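Long-range contact in type I modular polyketide synthase (Streptomyces albus subsp. albus, PDB 6IYT), which probably transfers an ethylmalonyl extender unit from ethylmalonyl-coenzyme A to the acyl carrier protein of the salinomycin polyketide synthase: residues F242-S256 with R309-Q323. Sequence-based numbering, arbitrary orientation.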
loop_
_atom_site.group_PDB
_atom_site.type_symbol
_atom_site.label_atom_id
_atom_site.label_comp_id
_atom_site.label_asym_id
_atom_site.label_seq_id
_atom_site.Cartn_x
_atom_site.Cartn_y
_atom_site.Cartn_z
ATOM N N PHE A 242 -15.356 9.811 -15.183
ATOM C CA PHE A 242 -15.483 10.672 -14.015
ATOM C C PHE A 242 -14.929 12.075 -14.290
ATOM O O PHE A 242 -15.472 13.076 -13.777
ATOM C CB PHE A 242 -14.784 10.047 -12.813
ATOM C CG PHE A 242 -15.475 8.834 -12.276
ATOM C CD1 PHE A 242 -16.712 8.459 -12.755
ATOM C CD2 PHE A 242 -14.923 8.114 -11.233
ATOM C CE1 PHE A 242 -17.363 7.340 -12.250
ATOM C CE2 PHE A 242 -15.556 6.955 -10.759
ATOM C CZ PHE A 242 -16.802 6.625 -11.219
ATOM N N ALA A 243 -13.804 12.154 -14.992
ATOM C CA ALA A 243 -13.239 13.462 -15.415
ATOM C C ALA A 243 -14.263 14.228 -16.262
ATOM O O ALA A 243 -14.397 15.464 -16.150
ATOM C CB ALA A 243 -11.955 13.253 -16.222
ATOM N N ASP A 244 -14.900 13.515 -17.157
ATOM C CA ASP A 244 -15.903 14.101 -18.028
ATOM C C ASP A 244 -17.208 14.575 -17.371
ATOM O O ASP A 244 -17.804 15.545 -17.816
ATOM C CB ASP A 244 -16.200 13.195 -19.222
ATOM C CG ASP A 244 -14.990 13.028 -20.136
ATOM O OD1 ASP A 244 -14.152 13.904 -20.115
ATOM O OD2 ASP A 244 -14.898 12.062 -20.871
ATOM N N GLU A 245 -17.716 13.809 -16.403
ATOM C CA GLU A 245 -19.020 14.121 -15.795
ATOM C C GLU A 245 -19.174 14.479 -14.306
ATOM O O GLU A 245 -20.209 15.018 -13.917
ATOM C CB GLU A 245 -19.985 12.966 -16.093
ATOM C CG GLU A 245 -20.009 12.530 -17.548
ATOM C CD GLU A 245 -20.779 13.491 -18.431
ATOM O OE1 GLU A 245 -21.611 14.252 -17.894
ATOM O OE2 GLU A 245 -20.554 13.483 -19.658
ATOM N N LEU A 246 -18.178 14.190 -13.477
ATOM C CA LEU A 246 -18.293 14.451 -12.065
ATOM C C LEU A 246 -17.331 15.509 -11.477
ATOM O O LEU A 246 -17.522 15.947 -10.379
ATOM C CB LEU A 246 -18.109 13.141 -11.283
ATOM C CG LEU A 246 -19.113 12.030 -11.524
ATOM C CD1 LEU A 246 -18.860 10.809 -10.669
ATOM C CD2 LEU A 246 -20.512 12.571 -11.247
ATOM N N VAL A 247 -16.293 15.866 -12.215
ATOM C CA VAL A 247 -15.310 16.798 -11.649
ATOM C C VAL A 247 -15.971 18.172 -11.433
ATOM O O VAL A 247 -16.775 18.609 -12.265
ATOM C CB VAL A 247 -14.064 16.931 -12.540
ATOM C CG1 VAL A 247 -13.222 18.118 -12.112
ATOM C CG2 VAL A 247 -13.252 15.670 -12.475
ATOM N N GLY A 248 -15.828 18.700 -10.226
ATOM C CA GLY A 248 -16.480 19.958 -9.853
ATOM C C GLY A 248 -17.812 19.770 -9.136
ATOM O O GLY A 248 -18.292 20.668 -8.460
ATOM N N LYS A 249 -18.438 18.631 -9.330
ATOM C CA LYS A 249 -19.784 18.400 -8.787
ATOM C C LYS A 249 -19.753 17.782 -7.401
ATOM O O LYS A 249 -20.799 17.649 -6.746
ATOM C CB LYS A 249 -20.572 17.533 -9.740
ATOM C CG LYS A 249 -20.701 18.172 -11.116
ATOM C CD LYS A 249 -21.558 17.368 -12.046
ATOM C CE LYS A 249 -21.870 18.166 -13.303
ATOM N NZ LYS A 249 -21.579 17.399 -14.546
ATOM N N GLY A 250 -18.570 17.341 -6.969
ATOM C CA GLY A 250 -18.445 16.625 -5.715
ATOM C C GLY A 250 -17.031 16.195 -5.445
ATOM O O GLY A 250 -16.179 16.306 -6.304
ATOM N N ALA A 251 -16.793 15.725 -4.222
ATOM C CA ALA A 251 -15.556 15.132 -3.857
ATOM C C ALA A 251 -15.792 14.193 -2.663
ATOM O O ALA A 251 -16.947 13.924 -2.280
ATOM C CB ALA A 251 -14.540 16.209 -3.529
ATOM N N VAL A 252 -14.718 13.634 -2.129
ATOM C CA VAL A 252 -14.786 12.806 -0.936
ATOM C C VAL A 252 -13.798 13.319 0.125
ATOM O O VAL A 252 -12.730 13.713 -0.205
ATOM C CB VAL A 252 -14.372 11.366 -1.227
ATOM C CG1 VAL A 252 -14.322 10.515 0.019
ATOM C CG2 VAL A 252 -15.285 10.750 -2.257
ATOM N N ALA A 253 -14.244 13.272 1.358
ATOM C CA ALA A 253 -13.440 13.687 2.497
ATOM C C ALA A 253 -13.274 12.546 3.476
ATOM O O ALA A 253 -14.182 11.757 3.697
ATOM C CB ALA A 253 -14.090 14.880 3.204
ATOM N N SER A 254 -12.106 12.467 4.084
ATOM C CA SER A 254 -11.911 11.620 5.227
ATOM C C SER A 254 -12.349 12.365 6.497
ATOM O O SER A 254 -12.052 13.541 6.656
ATOM C CB SER A 254 -10.453 11.250 5.333
ATOM O OG SER A 254 -9.706 12.435 5.333
ATOM N N VAL A 255 -12.903 11.624 7.444
ATOM C CA VAL A 255 -13.345 12.195 8.728
ATOM C C VAL A 255 -13.038 11.227 9.821
ATOM O O VAL A 255 -13.451 10.090 9.758
ATOM C CB VAL A 255 -14.860 12.425 8.734
ATOM C CG1 VAL A 255 -15.319 12.909 10.112
ATOM C CG2 VAL A 255 -15.257 13.403 7.639
ATOM N N SER A 256 -12.259 11.637 10.819
ATOM C CA SER A 256 -11.959 10.728 11.936
ATOM C C SER A 256 -13.021 10.779 13.056
ATOM O O SER A 256 -12.730 11.195 14.184
ATOM C CB SER A 256 -10.570 11.022 12.511
ATOM O OG SER A 256 -9.625 11.109 11.472
ATOM N N ARG A 309 -10.213 15.685 13.082
ATOM C CA ARG A 309 -9.383 15.557 11.877
ATOM C C ARG A 309 -10.276 15.241 10.695
ATOM O O ARG A 309 -10.979 14.252 10.703
ATOM C CB ARG A 309 -8.362 14.428 12.042
ATOM C CG ARG A 309 -7.310 14.674 13.114
ATOM C CD ARG A 309 -6.312 13.526 13.186
ATOM N NE ARG A 309 -4.981 13.984 13.588
ATOM C CZ ARG A 309 -3.904 13.202 13.649
ATOM N NH1 ARG A 309 -3.992 11.920 13.319
ATOM N NH2 ARG A 309 -2.739 13.705 14.046
ATOM N N ALA A 310 -10.262 16.112 9.702
ATOM C CA ALA A 310 -11.041 15.906 8.488
ATOM C C ALA A 310 -10.373 16.633 7.331
ATOM O O ALA A 310 -9.782 17.702 7.514
ATOM C CB ALA A 310 -12.451 16.404 8.680
ATOM N N LYS A 311 -10.524 16.100 6.123
ATOM C CA LYS A 311 -9.817 16.635 4.995
ATOM C C LYS A 311 -10.446 16.117 3.713
ATOM O O LYS A 311 -10.754 14.916 3.616
ATOM C CB LYS A 311 -8.356 16.196 5.085
ATOM C CG LYS A 311 -7.616 16.160 3.781
ATOM C CD LYS A 311 -6.297 15.417 3.916
ATOM C CE LYS A 311 -5.545 15.438 2.604
ATOM N NZ LYS A 311 -4.348 14.559 2.666
ATOM N N VAL A 312 -10.591 17.003 2.720
ATOM C CA VAL A 312 -10.981 16.582 1.365
ATOM C C VAL A 312 -9.816 15.832 0.711
ATOM O O VAL A 312 -8.653 16.296 0.764
ATOM C CB VAL A 312 -11.365 17.777 0.488
ATOM C CG1 VAL A 312 -11.729 17.318 -0.925
ATOM C CG2 VAL A 312 -12.503 18.557 1.117
ATOM N N ILE A 313 -10.107 14.669 0.138
ATOM C CA ILE A 313 -9.068 13.801 -0.458
ATOM C C ILE A 313 -8.754 14.304 -1.891
ATOM O O ILE A 313 -9.667 14.648 -2.667
ATOM C CB ILE A 313 -9.528 12.344 -0.515
ATOM C CG1 ILE A 313 -9.770 11.792 0.904
ATOM C CG2 ILE A 313 -8.543 11.453 -1.281
ATOM C CD1 ILE A 313 -10.459 10.437 0.908
ATOM N N GLY A 314 -7.476 14.536 -2.146
ATOM C CA GLY A 314 -7.049 15.199 -3.377
ATOM C C GLY A 314 -7.595 14.545 -4.640
ATOM O O GLY A 314 -7.516 13.355 -4.794
ATOM N N SER A 315 -8.151 15.374 -5.525
ATOM C CA SER A 315 -8.553 15.010 -6.853
ATOM C C SER A 315 -9.737 14.064 -6.913
ATOM O O SER A 315 -10.040 13.524 -7.968
ATOM C CB SER A 315 -7.395 14.425 -7.637
ATOM O OG SER A 315 -6.322 15.374 -7.744
ATOM N N THR A 316 -10.447 13.908 -5.813
ATOM C CA THR A 316 -11.571 12.996 -5.788
ATOM C C THR A 316 -12.816 13.660 -6.352
ATOM O O THR A 316 -12.918 14.908 -6.410
ATOM C CB THR A 316 -11.878 12.517 -4.387
ATOM O OG1 THR A 316 -12.045 13.653 -3.516
ATOM C CG2 THR A 316 -10.730 11.604 -3.877
ATOM N N VAL A 317 -13.682 12.830 -6.902
ATOM C CA VAL A 317 -15.071 13.205 -7.214
ATOM C C VAL A 317 -15.984 12.495 -6.233
ATOM O O VAL A 317 -15.532 11.661 -5.479
ATOM C CB VAL A 317 -15.461 12.800 -8.647
ATOM C CG1 VAL A 317 -14.656 13.584 -9.684
ATOM C CG2 VAL A 317 -15.399 11.273 -8.853
ATOM N N ALA A 318 -17.284 12.751 -6.310
ATOM C CA ALA A 318 -18.225 12.136 -5.371
ATOM C C ALA A 318 -18.692 10.798 -5.908
ATOM O O ALA A 318 -19.861 10.618 -6.223
ATOM C CB ALA A 318 -19.428 13.064 -5.114
ATOM N N SER A 319 -17.774 9.848 -6.013
ATOM C CA SER A 319 -18.146 8.456 -6.179
ATOM C C SER A 319 -18.765 7.961 -4.875
ATOM O O SER A 319 -18.825 8.696 -3.882
ATOM C CB SER A 319 -16.910 7.615 -6.556
ATOM O OG SER A 319 -15.791 8.036 -5.809
ATOM N N HIS A 320 -19.323 6.771 -4.905
ATOM C CA HIS A 320 -19.807 6.112 -3.703
ATOM C C HIS A 320 -21.010 6.851 -3.106
ATOM O O HIS A 320 -21.218 6.833 -1.902
ATOM C CB HIS A 320 -18.679 5.986 -2.657
ATOM C CG HIS A 320 -17.488 5.241 -3.157
ATOM N ND1 HIS A 320 -17.561 3.924 -3.548
ATOM C CD2 HIS A 320 -16.261 5.674 -3.540
ATOM C CE1 HIS A 320 -16.397 3.546 -4.050
ATOM N NE2 HIS A 320 -15.619 4.601 -4.118
ATOM N N CYS A 321 -21.769 7.497 -3.960
ATOM C CA CYS A 321 -23.044 8.079 -3.598
ATOM C C CYS A 321 -23.927 8.181 -4.846
ATOM O O CYS A 321 -23.541 7.707 -5.924
ATOM C CB CYS A 321 -22.834 9.458 -2.963
ATOM S SG CYS A 321 -22.288 10.699 -4.120
ATOM N N ALA A 322 -25.130 8.745 -4.688
ATOM C CA ALA A 322 -26.117 8.786 -5.779
ATOM C C ALA A 322 -25.670 9.584 -7.001
ATOM O O ALA A 322 -26.271 9.476 -8.066
ATOM C CB ALA A 322 -27.439 9.342 -5.260
ATOM N N GLN A 323 -24.622 10.388 -6.869
ATOM C CA GLN A 323 -24.075 11.098 -8.056
ATOM C C GLN A 323 -23.657 10.156 -9.156
ATOM O O GLN A 323 -23.631 10.547 -10.319
ATOM C CB GLN A 323 -22.889 11.993 -7.695
ATOM C CG GLN A 323 -23.290 13.237 -6.901
ATOM C CD GLN A 323 -22.224 14.333 -6.913
ATOM O OE1 GLN A 323 -21.433 14.476 -7.882
ATOM N NE2 GLN A 323 -22.207 15.134 -5.853
HETATM O O HOH W 1 -18.679 14.487 -8.215
HETATM O O HOH W 2 -9.317 12.921 8.259
HETATM O O HOH W 3 -10.329 13.395 14.950
#
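Val252 and Thr316 meet at the close of the type II turn Ile313-Thr316, which follows strand 310-312 at the edge of the mixed sheet in the small ferredoxin-like subdomain of the acyltransferase fold. Strand 310-312 runs antiparallel to 251-255, with Ser254 and Lys311 as the hydrogen-bonded pair. Thr316 suits the turn because its hydroxyl works both ways: chi1 of 53° sets OG1 between the backbone N and the carbonyl carbon, where it donates to Ile313 O (2.7 Å) and receives Val252 N nearly straight (3.0 Å, 167°). Val252 CG1 lies alongside Ile313 CD1, while its other branch, CG2, touches Val317 O (3.4 Å).

Farther along, branched Val317 packs against Phe242 in the last turn of helix 228-245 and against Leu246 and Val247 just after it. Its CG1 reaches Val247 CG2 (3.8 Å), and CG2 meets Leu246 CD1 and, obliquely, the Phe242 ring. Gly250, without a side chain, lets the chain pass close against Ala318, whose small CB sits 3.7 Å from Gly250 CA. Beyond Ala318, His320 bonds to Ser213 of the probable nucleophile elbow. Gln323 sends NE2 to Lys249 O from above the carbonyl plane (3.0 Å), while OE1 takes a proton from a water that also bridges Leu246 O and Ala318 N.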